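Local coordinates for protein nicotinamide riboside transporter PnuC (Neisseria mucosa ATCC 25996, PDB 4QTN) that probably carries nicotinamide riboside, a form of vitamin B3, across the bacterial inner membrane as a homotrimer, at residues G13-T16 / H17-V21; G50-C53 / V54-G58. All coordinates share one frame; numbering follows the deposited sequence.

Contact 1. Residues G13-T16 / H17-V21; sequences GGWT and HFEAV. With BOG (octyl beta-D-glucopyranoside), chain J.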
ATOM      1  N   GLY C  13      -8.467  28.307  -1.886  1.00114.34           N
ATOM      2  CA  GLY C  13      -7.215  29.010  -1.628  1.00107.29           C
ATOM      3  C   GLY C  13      -6.053  28.091  -1.345  1.00104.92           C
ATOM      4  O   GLY C  13      -6.134  27.214  -0.490  1.00103.24           O
ATOM      5  N   GLY C  14      -4.966  28.293  -2.076  1.00104.08           N
ATOM      6  CA  GLY C  14      -3.669  27.761  -1.683  1.00 99.15           C
ATOM      7  C   GLY C  14      -3.538  26.257  -1.777  1.00 99.55           C
ATOM      8  O   GLY C  14      -2.820  25.654  -0.985  1.00101.00           O
ATOM      9  N   TRP C  15      -4.231  25.644  -2.746  1.00101.32           N
ATOM     10  CA  TRP C  15      -3.930  24.254  -3.153  1.00 95.95           C
ATOM     11  C   TRP C  15      -2.799  24.233  -4.143  1.00 91.53           C
ATOM     12  O   TRP C  15      -2.770  25.052  -5.082  1.00 91.00           O
ATOM     13  CB  TRP C  15      -5.136  23.566  -3.798  1.00 95.45           C
ATOM     14  CG  TRP C  15      -6.358  23.572  -2.995  1.00102.72           C
ATOM     15  CD1 TRP C  15      -7.366  24.479  -3.059  1.00108.19           C
ATOM     16  CD2 TRP C  15      -6.749  22.604  -2.029  1.00105.84           C
ATOM     17  NE1 TRP C  15      -8.361  24.148  -2.179  1.00115.44           N
ATOM     18  CE2 TRP C  15      -8.009  22.998  -1.531  1.00112.86           C
ATOM     19  CE3 TRP C  15      -6.153  21.455  -1.518  1.00112.45           C
ATOM     20  CZ2 TRP C  15      -8.685  22.282  -0.547  1.00116.74           C
ATOM     21  CZ3 TRP C  15      -6.822  20.742  -0.541  1.00122.66           C
ATOM     22  CH2 TRP C  15      -8.083  21.162  -0.065  1.00121.98           C
ATOM     23  N   THR C  16      -1.871  23.293  -3.947  1.00 90.87           N
ATOM     24  CA  THR C  16      -0.958  22.880  -5.007  1.00 95.76           C
ATOM     25  C   THR C  16      -1.733  22.192  -6.126  1.00102.95           C
ATOM     26  O   THR C  16      -2.887  21.735  -5.926  1.00 96.88           O
ATOM     27  CB  THR C  16       0.106  21.898  -4.512  1.00 92.14           C
ATOM     28  OG1 THR C  16      -0.521  20.678  -4.114  1.00 95.45           O
ATOM     29  CG2 THR C  16       0.853  22.467  -3.361  1.00 97.66           C
ATOM     30  N   HIS C  17      -1.095  22.119  -7.302  1.00104.87           N
ATOM     31  CA  HIS C  17      -1.641  21.404  -8.459  1.00 96.08           C
ATOM     32  C   HIS C  17      -1.904  19.945  -8.097  1.00 94.54           C
ATOM     33  O   HIS C  17      -3.009  19.416  -8.322  1.00 89.06           O
ATOM     34  CB  HIS C  17      -0.664  21.487  -9.631  1.00 92.52           C
ATOM     35  CG  HIS C  17      -1.134  20.782 -10.857  1.00 95.61           C
ATOM     36  ND1 HIS C  17      -1.139  19.409 -10.966  1.00 97.21           N
ATOM     37  CD2 HIS C  17      -1.614  21.254 -12.032  1.00102.51           C
ATOM     38  CE1 HIS C  17      -1.605  19.065 -12.154  1.00101.39           C
ATOM     39  NE2 HIS C  17      -1.902  20.166 -12.819  1.00105.12           N
ATOM     40  N   PHE C  18      -0.894  19.316  -7.495  1.00 90.41           N
ATOM     41  CA  PHE C  18      -0.969  17.934  -7.091  1.00 81.71           C
ATOM     42  C   PHE C  18      -2.139  17.672  -6.101  1.00 84.19           C
ATOM     43  O   PHE C  18      -2.970  16.788  -6.332  1.00 80.08           O
ATOM     44  CB  PHE C  18       0.358  17.529  -6.513  1.00 78.49           C
ATOM     45  CG  PHE C  18       0.398  16.136  -5.990  1.00 76.99           C
ATOM     46  CD1 PHE C  18       0.619  15.074  -6.834  1.00 80.06           C
ATOM     47  CD2 PHE C  18       0.288  15.895  -4.648  1.00 78.53           C
ATOM     48  CE1 PHE C  18       0.706  13.786  -6.349  1.00 82.21           C
ATOM     49  CE2 PHE C  18       0.366  14.605  -4.146  1.00 81.44           C
ATOM     50  CZ  PHE C  18       0.570  13.549  -5.003  1.00 81.73           C
ATOM     51  N   GLU C  19      -2.237  18.474  -5.041  1.00 86.91           N
ATOM     52  CA  GLU C  19      -3.370  18.346  -4.124  1.00 93.55           C
ATOM     53  C   GLU C  19      -4.690  18.453  -4.886  1.00 96.61           C
ATOM     54  O   GLU C  19      -5.641  17.723  -4.614  1.00 93.05           O
ATOM     55  CB  GLU C  19      -3.327  19.407  -3.041  1.00 97.34           C
ATOM     56  CG  GLU C  19      -2.208  19.254  -2.037  1.00102.33           C
ATOM     57  CD  GLU C  19      -1.750  20.597  -1.480  1.00109.13           C
ATOM     58  OE1 GLU C  19      -0.836  20.619  -0.624  1.00118.46           O
ATOM     59  OE2 GLU C  19      -2.297  21.638  -1.902  1.00101.07           O
ATOM     60  N   ALA C  20      -4.740  19.357  -5.854  1.00 99.00           N
ATOM     61  CA  ALA C  20      -5.979  19.572  -6.601  1.00106.12           C
ATOM     62  C   ALA C  20      -6.356  18.342  -7.423  1.00105.66           C
ATOM     63  O   ALA C  20      -7.485  17.859  -7.333  1.00107.03           O
ATOM     64  CB  ALA C  20      -5.880  20.814  -7.483  1.00109.76           C
ATOM     65  N   VAL C  21      -5.385  17.822  -8.185  1.00 97.87           N
ATOM     66  CA  VAL C  21      -5.576  16.643  -9.031  1.00 95.00           C
ATOM     67  C   VAL C  21      -6.178  15.460  -8.274  1.00 97.58           C
ATOM     68  O   VAL C  21      -7.142  14.833  -8.740  1.00102.33           O
ATOM     69  CB  VAL C  21      -4.243  16.203  -9.649  1.00 95.38           C
ATOM     70  CG1 VAL C  21      -4.386  14.873 -10.373  1.00 97.18           C
ATOM     71  CG2 VAL C  21      -3.740  17.265 -10.593  1.00102.18           C
TER
HETATM   72  C1  BOG J 302      -6.412  26.741  -7.530  1.00124.67           C
HETATM   73  O1  BOG J 302      -6.814  25.416  -7.523  1.00107.69           O
HETATM   74  C2  BOG J 302      -5.425  26.980  -6.396  1.00141.13           C
HETATM   75  O2  BOG J 302      -6.049  26.730  -5.080  1.00129.00           O
HETATM   76  C3  BOG J 302      -4.928  28.381  -6.416  1.00153.92           C
HETATM   77  O3  BOG J 302      -4.004  28.553  -5.294  1.00158.22           O
HETATM   78  C4  BOG J 302      -4.249  28.733  -7.700  1.00151.21           C
HETATM   79  O4  BOG J 302      -3.998  30.150  -7.739  1.00136.47           O
HETATM   80  C5  BOG J 302      -5.018  28.310  -8.974  1.00141.55           C
HETATM   81  O5  BOG J 302      -5.806  27.038  -8.871  1.00128.76           O
HETATM   82  C6  BOG J 302      -4.016  28.139 -10.059  1.00142.32           C
HETATM   83  O6  BOG J 302      -4.619  28.347 -11.333  1.00145.08           O
HETATM   84  C1' BOG J 302      -8.137  25.180  -6.974  1.00100.23           C
HETATM   85  C2' BOG J 302      -8.210  23.685  -6.525  1.00 94.48           C
HETATM   86  C3' BOG J 302      -9.599  23.351  -6.039  1.00 89.41           C
HETATM   87  C4' BOG J 302      -9.666  21.815  -5.775  1.00 87.12           C
HETATM   88  C5' BOG J 302     -11.063  21.419  -5.206  1.00 81.58           C
HETATM   89  C6' BOG J 302     -11.285  22.101  -3.833  1.00101.14           C
HETATM   90  C7' BOG J 302     -12.694  22.742  -3.768  1.00113.08           C
HETATM   91  C8' BOG J 302     -13.709  21.790  -3.044  1.00103.31           C
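Glu19 OE2 has two partners: the backbone N-H of Thr16, with Thr16 N 2.7 Å from Glu19 OE2, and Lys59, in a salt bridge. The amide meets the oxygen from above the carboxylate plane, 45° out of it. The other oxygen, Glu19 OE1, is hydrogen-bonded to Tyr223, so both ends of the buried carboxylate have partners. In return Thr16 OG1 accepts from Glu19 N at 2.9 Å, a nearly straight bond (163°). Chi1 of Thr16 (65°) sets OG1 between its own backbone N and carbonyl carbon, facing the first turn of helix 17-34, and the two side chains run roughly perpendicular. The first regular turn follows, Ala20 N giving its hydrogen to Thr16 O at 3.0 Å. Next to this pair, the Trp15 ring offers its edge to Glu19, with CE3 3.8 Å from Glu19 CB, while its NE1 bonds back to Leu11 O. The octyl glucoside detergent lies alongside: its O2 accepts from Trp15 N at 3.2 Å and sits at the indole edge, in plane, and its alkyl chain passes over a ring face. His17 NE2 reaches Leu126 O of the second subunit. The reciprocal bonds between Thr16 and Glu19 are a capping box, with Thr16 as N-cap of the transmembrane helix 17-34.

Contact 2. Residues G50-C53 / V54-G58; sequences GILC and VVFVG. With NNR (Nicotinamide riboside), chain I.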
ATOM      1  N   GLY C  50     -16.222  13.999   3.667  1.00104.37           N
ATOM      2  CA  GLY C  50     -15.480  12.984   4.366  1.00101.40           C
ATOM      3  C   GLY C  50     -14.175  12.797   3.698  1.00 99.09           C
ATOM      4  O   GLY C  50     -13.138  12.788   4.345  1.00103.74           O
ATOM      5  N   ILE C  51     -14.214  12.678   2.380  1.00100.69           N
ATOM      6  CA  ILE C  51     -13.007  12.837   1.583  1.00104.35           C
ATOM      7  C   ILE C  51     -12.551  14.282   1.687  1.00106.69           C
ATOM      8  O   ILE C  51     -11.388  14.548   1.976  1.00110.49           O
ATOM      9  CB  ILE C  51     -13.214  12.421   0.116  1.00102.28           C
ATOM     10  CG1 ILE C  51     -13.086  10.907  -0.015  1.00103.94           C
ATOM     11  CG2 ILE C  51     -12.182  13.078  -0.774  1.00105.11           C
ATOM     12  CD1 ILE C  51     -13.819  10.325  -1.205  1.00109.69           C
ATOM     13  N   LEU C  52     -13.492  15.214   1.541  1.00108.14           N
ATOM     14  CA  LEU C  52     -13.208  16.609   1.813  1.00105.92           C
ATOM     15  C   LEU C  52     -12.764  16.862   3.265  1.00109.95           C
ATOM     16  O   LEU C  52     -11.821  17.624   3.494  1.00103.92           O
ATOM     17  CB  LEU C  52     -14.378  17.517   1.411  1.00106.00           C
ATOM     18  CG  LEU C  52     -14.341  17.873  -0.079  1.00106.95           C
ATOM     19  CD1 LEU C  52     -15.407  17.108  -0.839  1.00108.22           C
ATOM     20  CD2 LEU C  52     -14.470  19.369  -0.320  1.00103.97           C
ATOM     21  N   CYS C  53     -13.406  16.199   4.240  1.00112.16           N
ATOM     22  CA  CYS C  53     -13.003  16.393   5.635  1.00105.37           C
ATOM     23  C   CYS C  53     -11.517  16.125   5.805  1.00102.47           C
ATOM     24  O   CYS C  53     -10.760  17.025   6.154  1.00110.82           O
ATOM     25  CB  CYS C  53     -13.807  15.539   6.597  1.00105.10           C
ATOM     26  SG  CYS C  53     -13.323  15.775   8.340  1.00117.95           S
ATOM     27  N   VAL C  54     -11.093  14.904   5.513  1.00 95.40           N
ATOM     28  CA  VAL C  54      -9.705  14.506   5.760  1.00 90.25           C
ATOM     29  C   VAL C  54      -8.667  15.191   4.856  1.00 88.61           C
ATOM     30  O   VAL C  54      -7.551  15.458   5.284  1.00 89.29           O
ATOM     31  CB  VAL C  54      -9.523  12.991   5.703  1.00 86.22           C
ATOM     32  CG1 VAL C  54     -10.404  12.322   6.761  1.00 83.72           C
ATOM     33  CG2 VAL C  54      -9.831  12.479   4.300  1.00 81.32           C
ATOM     34  N   VAL C  55      -9.029  15.493   3.623  1.00 85.09           N
ATOM     35  CA  VAL C  55      -8.102  16.225   2.763  1.00 83.23           C
ATOM     36  C   VAL C  55      -7.832  17.617   3.359  1.00 87.10           C
ATOM     37  O   VAL C  55      -6.694  18.077   3.391  1.00 87.03           O
ATOM     38  CB  VAL C  55      -8.594  16.273   1.286  1.00 82.05           C
ATOM     39  CG1 VAL C  55      -8.010  17.461   0.528  1.00 78.05           C
ATOM     40  CG2 VAL C  55      -8.260  14.964   0.584  1.00 77.89           C
ATOM     41  N   PHE C  56      -8.876  18.228   3.922  1.00 91.40           N
ATOM     42  CA  PHE C  56      -8.758  19.532   4.599  1.00 95.14           C
ATOM     43  C   PHE C  56      -7.944  19.484   5.912  1.00 99.55           C
ATOM     44  O   PHE C  56      -7.186  20.421   6.205  1.00102.55           O
ATOM     45  CB  PHE C  56     -10.139  20.134   4.857  1.00 93.72           C
ATOM     46  CG  PHE C  56     -10.750  20.773   3.656  1.00 98.00           C
ATOM     47  CD1 PHE C  56     -10.864  20.080   2.469  1.00101.77           C
ATOM     48  CD2 PHE C  56     -11.217  22.071   3.711  1.00105.71           C
ATOM     49  CE1 PHE C  56     -11.437  20.671   1.350  1.00105.25           C
ATOM     50  CE2 PHE C  56     -11.786  22.671   2.599  1.00106.24           C
ATOM     51  CZ  PHE C  56     -11.897  21.967   1.416  1.00106.76           C
ATOM     52  N   VAL C  57      -8.112  18.410   6.705  1.00 93.59           N
ATOM     53  CA  VAL C  57      -7.234  18.177   7.876  1.00 90.79           C
ATOM     54  C   VAL C  57      -5.757  18.078   7.438  1.00 88.41           C
ATOM     55  O   VAL C  57      -4.876  18.719   8.022  1.00 87.32           O
ATOM     56  CB  VAL C  57      -7.646  16.917   8.689  1.00 86.11           C
ATOM     57  CG1 VAL C  57      -6.546  16.511   9.654  1.00 81.11           C
ATOM     58  CG2 VAL C  57      -8.924  17.175   9.447  1.00 84.23           C
ATOM     59  N   GLY C  58      -5.508  17.317   6.378  1.00 85.06           N
ATOM     60  CA  GLY C  58      -4.160  17.161   5.853  1.00 88.28           C
ATOM     61  C   GLY C  58      -3.567  18.494   5.492  1.00 94.05           C
ATOM     62  O   GLY C  58      -2.387  18.739   5.727  1.00 97.33           O
TER
HETATM   63  O2R NNR I 301     -11.997  14.986  11.630  1.00105.58           O
HETATM   64  C2R NNR I 301     -11.963  13.566  11.057  1.00103.59           C
HETATM   65  C3R NNR I 301     -13.340  12.908  11.209  1.00104.16           C
HETATM   66  O3R NNR I 301     -13.975  13.440  12.284  1.00125.38           O
HETATM   67  C4R NNR I 301     -13.054  11.446  11.478  1.00105.77           C
HETATM   68  C5R NNR I 301     -13.077  10.573  10.154  1.00111.39           C
HETATM   69  O5R NNR I 301     -12.434   9.284  10.433  1.00117.91           O
HETATM   70  O4R NNR I 301     -11.871  11.419  12.025  1.00103.24           O
HETATM   71  C1R NNR I 301     -11.126  12.805  11.696  1.00 99.60           C
HETATM   72  N1  NNR I 301      -9.908  12.541  10.906  1.00 99.32           N
HETATM   73  C2  NNR I 301      -9.711  11.306  10.271  1.00 83.42           C
HETATM   74  C6  NNR I 301      -8.949  13.520  10.782  1.00 95.62           C
HETATM   75  C5  NNR I 301      -7.787  13.271  10.011  1.00 95.41           C
HETATM   76  C4  NNR I 301      -7.595  12.048   9.405  1.00 77.23           C
HETATM   77  C3  NNR I 301      -8.542  11.075   9.511  1.00 77.25           C
HETATM   78  C7  NNR I 301      -8.313   9.757   8.792  1.00 88.53           C
HETATM   79  O7  NNR I 301      -8.848   8.756   9.166  1.00 99.16           O
HETATM   80  N7  NNR I 301      -7.452   9.719   7.641  1.00102.10           N
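This is a contact between successive turns of one transmembrane helix, 41-59, buried near the middle of the chain, with one side lining the nicotinamide riboside pocket. Backbone bonds of the i to i+4 kind join the turns: Val54 N lies 3.2 Å from Gly50 O, and Val55 and Val57 donate in the same way to Ile51 O and Cys53 O. The Val54 N-H points almost straight at its acceptor (178°) but comes from above the carbonyl plane of Gly50, an oxygen shared with a second donor, Tyr217 OH on helix 208-234. The helix is kinked here, the amides of Gly50 and Cys53 making no bond to the turn before.

Away from the ligand, Leu52 and Phe56 run alongside each other in the same direction; Leu52 CD2 packs 3.7 Å from Phe56 CE1. Phe67 of helix 64-80 touches both. On the pocket side, the two valines meet the pyridinium ring differently. Val54 CG1 lies over the ring face, 3.5 Å from ligand C3. Val57 CG1 comes up beside the ring, 3.5 Å from ligand C5, and does not lie over the face. It stands anti to its backbone N (chi1 166°), which carries it out to the ring, while Val57 CG2 lies between Cys53 O and ligand C6. Cys53 SG faces the ribose instead, 3.6 Å from its O2R. The two valines meet the ring by van der Waals contact, consistent with a role in shaping the site, and at least one polar bond to the ligand comes from another helix, through Asn189 OD1.

In the fold
Contact 1 is partly buried and lies at the start of helix 17-34, next to the second subunit; contact 2 is buried within helix 41-59 and surrounded by its own subunit. Octyl glucoside reaches both, hydrogen-bonding through its headgroup at contact 1 and touching Leu52 at contact 2. Their centres are 13 Å apart, yet they meet directly: Trp15 CZ3 packs 3.6 Å from Val55 CG1, and the rings of Trp15 and Phe56 meet edge-to-face, joining the entry to one helix with the flank of the next in the chain. Side-chain charge and hydrogen bonds dominate at 13-21, where a helix begins; at 50-58 the polar bonds belong mainly to the backbone, and the side chains supply apolar surface to neighbouring helices and the substrate.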